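Local atomic coordinates of spindle pole body-associated protein VIK1 (Candida glabrata, PDB entry 4GKP), a protein that associates with the kinesin Kar3 as a noncatalytic partner and, through the kinesin motor-like domain described here, probably binds microtubules. Residues F83-V88 with A245-I250; N181-S186 with Y204-Y209; V32-E37 with L53-S58; F112-Q117 with I159-I164. All blocks are in the same frame, centred on the assembly; numbering follows the deposited sequence.

Interaction 1 (F83-V88 with A245-I250); sequences FNLFSV and AFVFQI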
loop_
_atom_site.group_PDB
_atom_site.type_symbol
_atom_site.label_atom_id
_atom_site.label_comp_id
_atom_site.label_asym_id
_atom_site.label_seq_id
_atom_site.Cartn_x
_atom_site.Cartn_y
_atom_site.Cartn_z
ATOM N N PHE A 83 8.631 -1.715 -6.999
ATOM C CA PHE A 83 7.851 -0.673 -6.334
ATOM C C PHE A 83 6.884 -1.203 -5.311
ATOM O O PHE A 83 6.709 -2.419 -5.163
ATOM C CB PHE A 83 7.149 0.277 -7.348
ATOM C CG PHE A 83 6.046 -0.363 -8.139
ATOM C CD1 PHE A 83 6.302 -1.424 -9.004
ATOM C CD2 PHE A 83 4.747 0.123 -8.050
ATOM C CE1 PHE A 83 5.278 -2.003 -9.744
ATOM C CE2 PHE A 83 3.717 -0.446 -8.790
ATOM C CZ PHE A 83 3.982 -1.512 -9.642
ATOM N N ASN A 84 6.279 -0.266 -4.592
ATOM C CA ASN A 84 5.374 -0.614 -3.511
ATOM C C ASN A 84 4.216 0.376 -3.362
ATOM O O ASN A 84 4.257 1.488 -3.905
ATOM C CB ASN A 84 6.156 -0.746 -2.204
ATOM C CG ASN A 84 6.612 0.591 -1.654
ATOM O OD1 ASN A 84 5.792 1.446 -1.332
ATOM N ND2 ASN A 84 7.922 0.775 -1.533
ATOM N N LEU A 85 3.193 -0.053 -2.628
ATOM C CA LEU A 85 2.150 0.841 -2.155
ATOM C C LEU A 85 1.887 0.447 -0.717
ATOM O O LEU A 85 1.703 -0.735 -0.438
ATOM C CB LEU A 85 0.855 0.712 -2.985
ATOM C CG LEU A 85 -0.382 1.477 -2.484
ATOM C CD1 LEU A 85 -0.200 2.996 -2.529
ATOM C CD2 LEU A 85 -1.646 1.066 -3.242
ATOM N N PHE A 86 1.886 1.433 0.186
ATOM C CA PHE A 86 1.490 1.202 1.576
ATOM C C PHE A 86 0.092 1.713 1.822
ATOM O O PHE A 86 -0.224 2.834 1.447
ATOM C CB PHE A 86 2.390 1.958 2.530
ATOM C CG PHE A 86 3.721 1.326 2.750
ATOM C CD1 PHE A 86 4.743 1.487 1.816
ATOM C CD2 PHE A 86 3.969 0.606 3.924
ATOM C CE1 PHE A 86 5.983 0.917 2.033
ATOM C CE2 PHE A 86 5.206 0.029 4.148
ATOM C CZ PHE A 86 6.217 0.190 3.199
ATOM N N SER A 87 -0.737 0.895 2.457
ATOM C CA SER A 87 -2.058 1.333 2.877
ATOM C C SER A 87 -2.071 1.372 4.399
ATOM O O SER A 87 -1.917 0.326 5.057
ATOM C CB SER A 87 -3.144 0.396 2.353
ATOM O OG SER A 87 -4.394 0.697 2.961
ATOM N N VAL A 88 -2.223 2.586 4.936
ATOM C CA VAL A 88 -2.150 2.860 6.379
ATOM C C VAL A 88 -3.494 3.405 6.879
ATOM O O VAL A 88 -4.005 4.387 6.349
ATOM C CB VAL A 88 -1.016 3.859 6.709
ATOM C CG1 VAL A 88 -0.934 4.132 8.219
ATOM C CG2 VAL A 88 0.321 3.380 6.145
ATOM N N ALA A 245 4.996 4.561 -2.281
ATOM C CA ALA A 245 3.782 5.362 -2.340
ATOM C C ALA A 245 2.950 4.946 -1.161
ATOM O O ALA A 245 2.968 3.759 -0.753
ATOM C CB ALA A 245 3.008 5.126 -3.639
ATOM N N PHE A 246 2.211 5.924 -0.629
ATOM C CA PHE A 246 1.468 5.766 0.599
ATOM C C PHE A 246 0.040 6.282 0.472
ATOM O O PHE A 246 -0.204 7.372 -0.063
ATOM C CB PHE A 246 2.181 6.509 1.732
ATOM C CG PHE A 246 3.615 6.085 1.946
ATOM C CD1 PHE A 246 3.919 5.000 2.759
ATOM C CD2 PHE A 246 4.663 6.791 1.354
ATOM C CE1 PHE A 246 5.234 4.620 2.970
ATOM C CE2 PHE A 246 5.984 6.409 1.563
ATOM C CZ PHE A 246 6.265 5.320 2.373
ATOM N N VAL A 247 -0.910 5.494 0.960
ATOM C CA VAL A 247 -2.266 5.984 1.105
ATOM C C VAL A 247 -2.633 5.935 2.596
ATOM O O VAL A 247 -2.431 4.917 3.261
ATOM C CB VAL A 247 -3.274 5.233 0.194
ATOM C CG1 VAL A 247 -3.161 3.735 0.379
ATOM C CG2 VAL A 247 -4.700 5.658 0.489
ATOM N N PHE A 248 -3.129 7.057 3.110
ATOM C CA PHE A 248 -3.524 7.169 4.517
ATOM C C PHE A 248 -5.021 7.378 4.629
ATOM O O PHE A 248 -5.576 8.305 4.043
ATOM C CB PHE A 248 -2.806 8.337 5.185
ATOM C CG PHE A 248 -1.306 8.257 5.104
ATOM C CD1 PHE A 248 -0.571 7.635 6.112
ATOM C CD2 PHE A 248 -0.624 8.831 4.027
ATOM C CE1 PHE A 248 0.814 7.577 6.039
ATOM C CE2 PHE A 248 0.756 8.780 3.951
ATOM C CZ PHE A 248 1.479 8.137 4.947
ATOM N N GLN A 249 -5.672 6.497 5.370
ATOM C CA GLN A 249 -7.100 6.576 5.635
ATOM C C GLN A 249 -7.335 7.655 6.711
ATOM O O GLN A 249 -6.890 7.512 7.860
ATOM C CB GLN A 249 -7.588 5.199 6.087
ATOM C CG GLN A 249 -8.995 5.138 6.651
ATOM C CD GLN A 249 -9.966 4.374 5.775
ATOM O OE1 GLN A 249 -9.687 4.077 4.611
ATOM N NE2 GLN A 249 -11.126 4.055 6.334
ATOM N N ILE A 250 -7.983 8.752 6.315
ATOM C CA ILE A 250 -8.291 9.843 7.243
ATOM C C ILE A 250 -9.797 9.896 7.497
ATOM O O ILE A 250 -10.571 10.349 6.646
ATOM C CB ILE A 250 -7.695 11.202 6.794
ATOM C CG1 ILE A 250 -6.216 11.278 7.178
ATOM C CG2 ILE A 250 -8.337 12.359 7.530
ATOM C CD1 ILE A 250 -5.276 10.929 6.071
#
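Two neighbouring parallel strands, 83-88 and 246-250, pair near the middle of the large mixed sheet of this kinesin motor-like fold. Their pairing starts at A245, whose O accepts from F86 N at 2.7 Å. F86 O then takes V247 N at 2.8 Å, V247 O takes V88 N at 2.9 Å, and V88 O takes Q249 N at 2.9 Å. The last three donors sit nearly along the C=O axes, and all four bonds are close to straight. At the start of the strands, N84 OD1 adds a weak bond to A245 N; its amide ND2 is held by T242 and S244.

On one face F86 and F246 point the same way, each with CG anti to the carbonyl carbon (chi1 -78° and -56°). Their planes lie 28° apart but are slid so far that the rings barely overlap, and F86 CD1 meets F246 CE1 at 3.4 Å. V88 and F248 repeat this side-by-side packing, V88 CB to F248 CD1 3.8 Å. On the other face, V247 CG1 occupies the crowded position between N and C, which brings it within 3.6 Å of S87 CA. There L85 CD1 also reaches A245 CB.

Strand 201-208 flanks 83-88 and strand 17-22 flanks 246-250; helix 256-266 packs on F246 and F248, F239 on F86, and helix 68-78 on F83 and A245.

Interaction 2 (N181-S186 with Y204-Y209); sequences NGIGLS and YFIEIY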
loop_
_atom_site.group_PDB
_atom_site.type_symbol
_atom_site.label_atom_id
_atom_site.label_comp_id
_atom_site.label_asym_id
_atom_site.label_seq_id
_atom_site.Cartn_x
_atom_site.Cartn_y
_atom_site.Cartn_z
ATOM N N ASN A 181 -2.428 -6.928 13.981
ATOM C CA ASN A 181 -1.588 -7.943 14.611
ATOM C C ASN A 181 -0.112 -7.811 14.196
ATOM O O ASN A 181 0.798 -7.843 15.039
ATOM C CB ASN A 181 -2.126 -9.345 14.311
ATOM N N GLY A 182 0.111 -7.666 12.894
ATOM C CA GLY A 182 1.417 -7.316 12.356
ATOM C C GLY A 182 1.232 -6.427 11.136
ATOM O O GLY A 182 0.513 -5.423 11.192
ATOM N N ILE A 183 1.886 -6.777 10.032
ATOM C CA ILE A 183 1.601 -6.117 8.756
ATOM C C ILE A 183 1.117 -7.124 7.716
ATOM O O ILE A 183 1.449 -8.312 7.783
ATOM C CB ILE A 183 2.788 -5.291 8.211
ATOM C CG1 ILE A 183 3.954 -6.191 7.799
ATOM C CG2 ILE A 183 3.227 -4.238 9.213
ATOM C CD1 ILE A 183 4.911 -5.540 6.825
ATOM N N GLY A 184 0.314 -6.638 6.773
ATOM C CA GLY A 184 -0.071 -7.416 5.591
ATOM C C GLY A 184 0.986 -7.160 4.538
ATOM O O GLY A 184 1.282 -6.013 4.225
ATOM N N LEU A 185 1.585 -8.217 4.018
ATOM C CA LEU A 185 2.624 -8.089 3.009
ATOM C C LEU A 185 2.254 -8.981 1.830
ATOM O O LEU A 185 2.213 -10.215 1.961
ATOM C CB LEU A 185 3.998 -8.471 3.579
ATOM C CG LEU A 185 5.252 -8.432 2.666
ATOM C CD1 LEU A 185 5.567 -7.058 2.115
ATOM C CD2 LEU A 185 6.481 -8.922 3.405
ATOM N N SER A 186 1.929 -8.339 0.709
ATOM C CA SER A 186 1.656 -9.024 -0.553
ATOM C C SER A 186 2.823 -8.765 -1.491
ATOM O O SER A 186 3.275 -7.625 -1.627
ATOM C CB SER A 186 0.393 -8.469 -1.215
ATOM O OG SER A 186 -0.777 -8.891 -0.553
ATOM N N TYR A 204 5.158 -4.560 -4.088
ATOM C CA TYR A 204 4.757 -4.888 -2.705
ATOM C C TYR A 204 3.581 -4.037 -2.273
ATOM O O TYR A 204 3.624 -2.797 -2.367
ATOM C CB TYR A 204 5.911 -4.683 -1.711
ATOM C CG TYR A 204 7.140 -5.453 -2.070
ATOM C CD1 TYR A 204 7.298 -6.773 -1.654
ATOM C CD2 TYR A 204 8.139 -4.880 -2.865
ATOM C CE1 TYR A 204 8.431 -7.500 -1.999
ATOM C CE2 TYR A 204 9.273 -5.597 -3.219
ATOM C CZ TYR A 204 9.411 -6.904 -2.776
ATOM O OH TYR A 204 10.520 -7.618 -3.115
ATOM N N PHE A 205 2.536 -4.712 -1.817
ATOM C CA PHE A 205 1.391 -4.041 -1.233
ATOM C C PHE A 205 1.354 -4.316 0.260
ATOM O O PHE A 205 1.152 -5.448 0.699
ATOM C CB PHE A 205 0.076 -4.481 -1.878
ATOM C CG PHE A 205 -1.130 -3.808 -1.295
ATOM C CD1 PHE A 205 -1.264 -2.412 -1.342
ATOM C CD2 PHE A 205 -2.137 -4.555 -0.684
ATOM C CE1 PHE A 205 -2.377 -1.779 -0.790
ATOM C CE2 PHE A 205 -3.262 -3.928 -0.153
ATOM C CZ PHE A 205 -3.383 -2.543 -0.210
ATOM N N ILE A 206 1.539 -3.259 1.035
ATOM C CA ILE A 206 1.744 -3.405 2.455
ATOM C C ILE A 206 0.616 -2.763 3.210
ATOM O O ILE A 206 0.321 -1.574 3.027
ATOM C CB ILE A 206 3.124 -2.860 2.858
ATOM C CG1 ILE A 206 4.209 -3.767 2.251
ATOM C CG2 ILE A 206 3.254 -2.824 4.374
ATOM C CD1 ILE A 206 5.396 -3.017 1.695
ATOM N N GLU A 207 -0.041 -3.594 4.011
ATOM C CA GLU A 207 -1.200 -3.221 4.794
ATOM C C GLU A 207 -0.783 -3.032 6.254
ATOM O O GLU A 207 -0.299 -3.962 6.906
ATOM C CB GLU A 207 -2.270 -4.310 4.711
ATOM C CG GLU A 207 -2.986 -4.452 3.374
ATOM C CD GLU A 207 -3.789 -5.749 3.297
ATOM O OE1 GLU A 207 -3.189 -6.847 3.394
ATOM O OE2 GLU A 207 -5.031 -5.690 3.147
ATOM N N ILE A 208 -0.972 -1.822 6.755
ATOM C CA ILE A 208 -0.657 -1.498 8.141
ATOM C C ILE A 208 -1.899 -0.903 8.799
ATOM O O ILE A 208 -2.200 0.283 8.618
ATOM C CB ILE A 208 0.533 -0.528 8.216
ATOM C CG1 ILE A 208 1.766 -1.201 7.612
ATOM C CG2 ILE A 208 0.784 -0.098 9.656
ATOM C CD1 ILE A 208 2.912 -0.271 7.349
ATOM N N TYR A 209 -2.635 -1.749 9.518
ATOM C CA TYR A 209 -3.876 -1.340 10.181
ATOM C C TYR A 209 -3.861 -1.548 11.703
ATOM O O TYR A 209 -4.915 -1.489 12.334
ATOM C CB TYR A 209 -5.089 -2.055 9.580
ATOM C CG TYR A 209 -5.198 -1.920 8.085
ATOM C CD1 TYR A 209 -5.082 -0.670 7.474
ATOM C CD2 TYR A 209 -5.430 -3.032 7.280
ATOM C CE1 TYR A 209 -5.172 -0.539 6.106
ATOM C CE2 TYR A 209 -5.528 -2.911 5.904
ATOM C CZ TYR A 209 -5.397 -1.660 5.327
ATOM O OH TYR A 209 -5.494 -1.500 3.967
HETATM O O HOH W 1 -0.950 -6.883 1.630
#
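E207 CG and S186 OG both stand anti to their carbonyl carbons (chi1 -71° and -74°); on the face that both residues share, these torsions bring the carboxylate and the hydroxyl within reach of one water. It donates to E207 OE1 at 2.9 Å and to F205 O at 2.7 Å, and lies 3.0 Å from S186 OG in a hydrogen bond. Y118 OH is a further partner of OE1. The carboxylate leans over G184, with OE1 3.9 Å from G184 CA, using the room that glycine leaves. On the opposite face L185, with CG anti to the backbone N (chi1 179°), lays CD1 alongside I206 CG1 at 3.6 Å, while I183 CG2 lies beside I208 CG1 at 3.7 Å.

Reciprocal backbone bonds link G184 with E207 and S186 with F205; L185 and I206 form the non-hydrogen-bonded pair between them. S186 N approaches F205 O from above the carbonyl plane. This alternation marks antiparallel strands, here consecutive strands 183-192 and 201-208 joined as a beta hairpin of the main sheet.

Interaction 3 (V32-E37 with L53-S58); sequences VNYSDE and LIQNFS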
loop_
_atom_site.group_PDB
_atom_site.type_symbol
_atom_site.label_atom_id
_atom_site.label_comp_id
_atom_site.label_asym_id
_atom_site.label_seq_id
_atom_site.Cartn_x
_atom_site.Cartn_y
_atom_site.Cartn_z
ATOM N N VAL A 32 -9.918 20.266 6.000
ATOM C CA VAL A 32 -9.539 19.722 4.703
ATOM C C VAL A 32 -9.504 20.829 3.643
ATOM O O VAL A 32 -10.511 21.504 3.382
ATOM C CB VAL A 32 -10.495 18.586 4.281
ATOM C CG1 VAL A 32 -10.242 18.172 2.844
ATOM C CG2 VAL A 32 -10.338 17.391 5.210
ATOM N N ASN A 33 -8.330 21.008 3.051
ATOM C CA ASN A 33 -8.155 21.952 1.968
ATOM C C ASN A 33 -7.795 21.242 0.660
ATOM O O ASN A 33 -6.622 20.972 0.392
ATOM C CB ASN A 33 -7.083 22.979 2.340
ATOM C CG ASN A 33 -7.165 24.247 1.503
ATOM O OD1 ASN A 33 -7.932 24.331 0.532
ATOM N ND2 ASN A 33 -6.365 25.250 1.881
ATOM N N TYR A 34 -8.806 20.953 -0.156
ATOM C CA TYR A 34 -8.588 20.238 -1.423
ATOM C C TYR A 34 -7.721 20.997 -2.406
ATOM O O TYR A 34 -6.831 20.412 -3.015
ATOM C CB TYR A 34 -9.911 19.835 -2.069
ATOM C CG TYR A 34 -10.615 18.755 -1.295
ATOM C CD1 TYR A 34 -10.051 17.479 -1.164
ATOM C CD2 TYR A 34 -11.835 19.005 -0.676
ATOM C CE1 TYR A 34 -10.688 16.484 -0.439
ATOM C CE2 TYR A 34 -12.485 18.014 0.041
ATOM C CZ TYR A 34 -11.906 16.757 0.159
ATOM O OH TYR A 34 -12.560 15.778 0.870
ATOM N N SER A 35 -7.963 22.299 -2.533
ATOM C CA SER A 35 -7.203 23.145 -3.448
ATOM C C SER A 35 -5.704 23.118 -3.137
ATOM O O SER A 35 -4.874 23.019 -4.047
ATOM C CB SER A 35 -7.744 24.582 -3.424
ATOM O OG SER A 35 -7.412 25.262 -2.220
ATOM N N ASP A 36 -5.372 23.179 -1.849
ATOM C CA ASP A 36 -3.985 23.187 -1.383
ATOM C C ASP A 36 -3.416 21.774 -1.145
ATOM O O ASP A 36 -2.207 21.611 -0.939
ATOM C CB ASP A 36 -3.897 24.008 -0.088
ATOM C CG ASP A 36 -2.530 24.604 0.133
ATOM O OD1 ASP A 36 -2.181 25.577 -0.569
ATOM O OD2 ASP A 36 -1.807 24.111 1.022
ATOM N N GLU A 37 -4.293 20.765 -1.176
ATOM C CA GLU A 37 -3.954 19.365 -0.834
ATOM C C GLU A 37 -3.354 19.265 0.575
ATOM O O GLU A 37 -2.356 18.569 0.811
ATOM C CB GLU A 37 -3.021 18.712 -1.879
ATOM C CG GLU A 37 -3.359 18.991 -3.341
ATOM C CD GLU A 37 -4.527 18.180 -3.882
ATOM O OE1 GLU A 37 -5.228 17.489 -3.117
ATOM O OE2 GLU A 37 -4.743 18.239 -5.107
ATOM N N LEU A 53 -5.052 14.830 -2.006
ATOM C CA LEU A 53 -6.196 14.441 -1.200
ATOM C C LEU A 53 -7.166 13.745 -2.126
ATOM O O LEU A 53 -7.353 14.168 -3.260
ATOM C CB LEU A 53 -6.889 15.665 -0.591
ATOM C CG LEU A 53 -6.451 16.238 0.760
ATOM C CD1 LEU A 53 -4.951 16.176 1.006
ATOM C CD2 LEU A 53 -6.973 17.662 0.891
ATOM N N ILE A 54 -7.772 12.671 -1.647
ATOM C CA ILE A 54 -8.840 12.022 -2.373
ATOM C C ILE A 54 -10.096 12.224 -1.557
ATOM O O ILE A 54 -10.144 11.829 -0.390
ATOM C CB ILE A 54 -8.556 10.519 -2.572
ATOM C CG1 ILE A 54 -7.318 10.346 -3.454
ATOM C CG2 ILE A 54 -9.766 9.813 -3.180
ATOM C CD1 ILE A 54 -6.368 9.268 -2.984
ATOM N N GLN A 55 -11.088 12.870 -2.168
ATOM C CA GLN A 55 -12.398 13.059 -1.558
ATOM C C GLN A 55 -13.236 11.781 -1.658
ATOM O O GLN A 55 -13.684 11.383 -2.734
ATOM C CB GLN A 55 -13.148 14.246 -2.188
ATOM C CG GLN A 55 -14.371 14.671 -1.381
ATOM C CD GLN A 55 -15.369 15.514 -2.157
ATOM O OE1 GLN A 55 -15.398 15.493 -3.384
ATOM N NE2 GLN A 55 -16.212 16.244 -1.438
ATOM N N ASN A 56 -13.472 11.164 -0.513
ATOM C CA ASN A 56 -14.177 9.894 -0.446
ATOM C C ASN A 56 -15.361 10.001 0.521
ATOM O O ASN A 56 -15.404 10.905 1.359
ATOM C CB ASN A 56 -13.188 8.815 0.004
ATOM C CG ASN A 56 -13.405 7.490 -0.683
ATOM O OD1 ASN A 56 -14.518 7.148 -1.074
ATOM N ND2 ASN A 56 -12.331 6.721 -0.827
ATOM N N PHE A 57 -16.325 9.093 0.396
ATOM C CA PHE A 57 -17.505 9.092 1.264
ATOM C C PHE A 57 -17.849 7.701 1.782
ATOM O O PHE A 57 -17.504 6.696 1.153
ATOM C CB PHE A 57 -18.702 9.693 0.536
ATOM C CG PHE A 57 -18.559 11.157 0.250
ATOM C CD1 PHE A 57 -18.819 12.101 1.242
ATOM C CD2 PHE A 57 -18.159 11.596 -1.011
ATOM C CE1 PHE A 57 -18.686 13.455 0.980
ATOM C CE2 PHE A 57 -18.024 12.949 -1.279
ATOM C CZ PHE A 57 -18.288 13.879 -0.282
ATOM N N SER A 58 -18.541 7.657 2.921
ATOM C CA SER A 58 -18.835 6.404 3.630
ATOM C C SER A 58 -19.722 5.420 2.860
ATOM O O SER A 58 -19.643 4.215 3.093
ATOM C CB SER A 58 -19.445 6.692 5.009
#
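Strand 30-33 ends at N33, after which residues 34-36 take up helical backbone angles and E37 the left-handed helical region (phi/psi 56°/44°). This turn leads into strand 38-41 of the small three-stranded antiparallel sheet, a lobe resembling the one beside the central sheet in kinesin motor domains. A weak bond from E37 N to Y34 O spans the turn. Segment 53-58, by contrast, is extended through N56 and pairs with strand 17-22 of the large sheet, so the contact joins lobe to main sheet.

One hydrogen bond crosses: L53 N donates to E37 OE1 at 2.9 Å, almost straight at 172° but reaching the oxygen from above the carboxylate plane. The E37 chain is bent at chi2 to bring the carboxylate there. L53 fills the inside of the turn. Its CD2 meets N33 O at 3.4 Å and V32 CG1 at 3.8 Å, and its CD1 lies 3.5 Å from E37 C. The Y34 ring crosses L53 at about a right angle, Y34 CD1 to L53 CB 3.7 Å, and its far end reaches Q55, where Y34 OH is 3.1 Å from Q55 CG. E23 OE1 accepts bonds with both Y34 OH and Q55 NE2, tying these two side chains to one carboxylate. V32 covers part of a face of the tyrosine ring, its CG1 lying 3.4 Å above the plane and offset toward the rim.

Interaction 4 (F112-Q117 with I159-I164); sequences FVITLQ and ITLDEI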
loop_
_atom_site.group_PDB
_atom_site.type_symbol
_atom_site.label_atom_id
_atom_site.label_comp_id
_atom_site.label_asym_id
_atom_site.label_seq_id
_atom_site.Cartn_x
_atom_site.Cartn_y
_atom_site.Cartn_z
ATOM N N PHE A 112 1.327 -9.406 -18.943
ATOM C CA PHE A 112 2.150 -9.993 -17.875
ATOM C C PHE A 112 1.590 -11.316 -17.400
ATOM O O PHE A 112 0.387 -11.516 -17.415
ATOM C CB PHE A 112 2.228 -9.060 -16.646
ATOM C CG PHE A 112 2.799 -7.692 -16.930
ATOM C CD1 PHE A 112 1.990 -6.665 -17.375
ATOM C CD2 PHE A 112 4.157 -7.424 -16.718
ATOM C CE1 PHE A 112 2.527 -5.395 -17.623
ATOM C CE2 PHE A 112 4.691 -6.165 -16.955
ATOM C CZ PHE A 112 3.870 -5.142 -17.413
ATOM N N VAL A 113 2.478 -12.225 -17.004
ATOM C CA VAL A 113 2.132 -13.290 -16.066
ATOM C C VAL A 113 2.425 -12.717 -14.668
ATOM O O VAL A 113 3.517 -12.176 -14.421
ATOM C CB VAL A 113 2.926 -14.589 -16.351
ATOM C CG1 VAL A 113 2.907 -15.549 -15.156
ATOM C CG2 VAL A 113 2.392 -15.268 -17.612
ATOM N N ILE A 114 1.439 -12.785 -13.775
ATOM C CA ILE A 114 1.534 -12.124 -12.474
ATOM C C ILE A 114 1.301 -13.145 -11.381
ATOM O O ILE A 114 0.295 -13.848 -11.405
ATOM C CB ILE A 114 0.483 -10.993 -12.292
ATOM C CG1 ILE A 114 0.465 -10.044 -13.493
ATOM C CG2 ILE A 114 0.747 -10.231 -10.974
ATOM C CD1 ILE A 114 -0.747 -9.129 -13.568
ATOM N N THR A 115 2.234 -13.224 -10.439
ATOM C CA THR A 115 2.111 -14.118 -9.296
ATOM C C THR A 115 1.798 -13.325 -8.032
ATOM O O THR A 115 2.078 -12.125 -7.949
ATOM C CB THR A 115 3.410 -14.916 -9.016
ATOM O OG1 THR A 115 4.440 -14.028 -8.569
ATOM C CG2 THR A 115 3.891 -15.624 -10.244
ATOM N N LEU A 116 1.220 -14.001 -7.046
ATOM C CA LEU A 116 0.987 -13.385 -5.756
ATOM C C LEU A 116 1.460 -14.303 -4.630
ATOM O O LEU A 116 1.302 -15.510 -4.691
ATOM C CB LEU A 116 -0.492 -13.033 -5.598
ATOM C CG LEU A 116 -1.006 -12.567 -4.226
ATOM C CD1 LEU A 116 -0.351 -11.245 -3.831
ATOM C CD2 LEU A 116 -2.534 -12.464 -4.197
ATOM N N GLN A 117 2.093 -13.712 -3.630
ATOM C CA GLN A 117 2.293 -14.351 -2.339
ATOM C C GLN A 117 1.842 -13.360 -1.285
ATOM O O GLN A 117 2.106 -12.168 -1.397
ATOM C CB GLN A 117 3.753 -14.679 -2.127
ATOM C CG GLN A 117 4.263 -15.799 -3.009
ATOM C CD GLN A 117 5.771 -15.907 -2.938
ATOM O OE1 GLN A 117 6.493 -14.966 -3.310
ATOM N NE2 GLN A 117 6.260 -17.030 -2.411
ATOM N N ILE A 159 0.549 -18.181 -6.077
ATOM C CA ILE A 159 -0.460 -18.408 -7.092
ATOM C C ILE A 159 -0.242 -17.414 -8.234
ATOM O O ILE A 159 0.425 -16.391 -8.056
ATOM C CB ILE A 159 -1.913 -18.284 -6.558
ATOM C CG1 ILE A 159 -2.254 -16.842 -6.136
ATOM C CG2 ILE A 159 -2.187 -19.311 -5.459
ATOM C CD1 ILE A 159 -3.740 -16.611 -5.923
ATOM N N THR A 160 -0.792 -17.722 -9.400
ATOM C CA THR A 160 -0.954 -16.706 -10.429
ATOM C C THR A 160 -2.311 -16.085 -10.216
ATOM O O THR A 160 -3.236 -16.750 -9.761
ATOM C CB THR A 160 -0.870 -17.299 -11.845
ATOM O OG1 THR A 160 -1.849 -18.344 -11.980
ATOM C CG2 THR A 160 0.530 -17.868 -12.093
ATOM N N LEU A 161 -2.441 -14.812 -10.539
ATOM C CA LEU A 161 -3.687 -14.104 -10.259
ATOM C C LEU A 161 -4.933 -14.695 -10.922
ATOM O O LEU A 161 -6.036 -14.567 -10.381
ATOM C CB LEU A 161 -3.571 -12.636 -10.635
ATOM C CG LEU A 161 -2.671 -11.748 -9.802
ATOM C CD1 LEU A 161 -2.993 -10.315 -10.194
ATOM C CD2 LEU A 161 -2.898 -11.968 -8.315
ATOM N N ASP A 162 -4.782 -15.318 -12.088
ATOM C CA ASP A 162 -5.946 -15.948 -12.729
ATOM C C ASP A 162 -6.446 -17.189 -11.966
ATOM O O ASP A 162 -7.514 -17.713 -12.260
ATOM C CB ASP A 162 -5.691 -16.262 -14.204
ATOM C CG ASP A 162 -4.525 -17.212 -14.413
ATOM O OD1 ASP A 162 -3.484 -17.053 -13.735
ATOM O OD2 ASP A 162 -4.647 -18.112 -15.285
ATOM N N GLU A 163 -5.687 -17.644 -10.971
ATOM C CA GLU A 163 -6.150 -18.724 -10.117
ATOM C C GLU A 163 -7.227 -18.256 -9.133
ATOM O O GLU A 163 -7.910 -19.081 -8.535
ATOM C CB GLU A 163 -4.982 -19.388 -9.372
ATOM C CG GLU A 163 -4.132 -20.284 -10.255
ATOM C CD GLU A 163 -2.984 -20.890 -9.495
ATOM O OE1 GLU A 163 -3.116 -22.051 -9.079
ATOM O OE2 GLU A 163 -1.969 -20.205 -9.279
ATOM N N ILE A 164 -7.368 -16.944 -8.954
ATOM C CA ILE A 164 -8.455 -16.410 -8.130
ATOM C C ILE A 164 -9.773 -16.496 -8.905
ATOM O O ILE A 164 -9.942 -15.859 -9.953
ATOM C CB ILE A 164 -8.197 -14.972 -7.615
ATOM C CG1 ILE A 164 -6.761 -14.820 -7.124
ATOM C CG2 ILE A 164 -9.128 -14.649 -6.452
ATOM C CD1 ILE A 164 -6.246 -13.400 -7.166
#
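Three backbone hydrogen bonds fasten strand 159-160 antiparallel to strand 112-121. L116 and I159 form the hydrogen-bonded pair: L116 N donates to I159 O at 2.7 Å, and I159 N returns a bond to L116 O at 3.1 Å. I114 O receives L161 N at 3.0 Å, just where the chain leaves the strand for a short 3-10 segment. Between these bonds T115 and T160 face each other as a non-hydrogen-bonded pair. On the other side of the sheet L161 sets one methyl on each neighbour, with CD1 on I114 CG2 at 3.8 Å and CD2 on L116 CB at 3.8 Å, crossing L116 at about a right angle.

T160 is held in turn by the residues that follow it. T160 N donates to the anti lone pair of E163 OE2 at 2.8 Å, and T160 OG1, in the crowded position between N and C (chi1 56°), donates to D162 OD1 at 2.7 Å from above the carboxylate plane. E163 N closes the turn onto T160 O. Farther out, L101 and F104 of helix 96-107 pack on L161, S186 and F188 of strand 183-192 on L116, and Q189 bonds T115 OG1.

The two sides thus differ in chemistry: one is apolar, with L161 packed against helix 96-107 and L116 against strand 183-192, whereas on the other T160 binds two carboxylates. D162 and E163 are exposed and both act as acceptors here, consistent with ionised carboxylates.

In the fold
All four contacts reach the large mixed sheet, and no ligand lies among them. Interactions 1 and 2, with centres 10 Å apart, adjoin because strands 83-88 and 201-208 are neighbours: S87 N lies 2.7 Å from I206 O, a probable hydrogen bond, and F86 CE2 packs on I206 CG2 at 3.5 Å. Interaction 2 in turn touches interaction 4 through strands 183-192 and 112-121, S186 CB to L116 CD1 3.9 Å, their centres being 18 Å apart. Interaction 3 is off toward the small lobe, its nearest atoms about 5 Å from interaction 1, and its centre is 34 Å from that of interaction 4, on opposite sides of the chain's centre. Interactions 2 and 4 both nest within the loop closed by interaction 1.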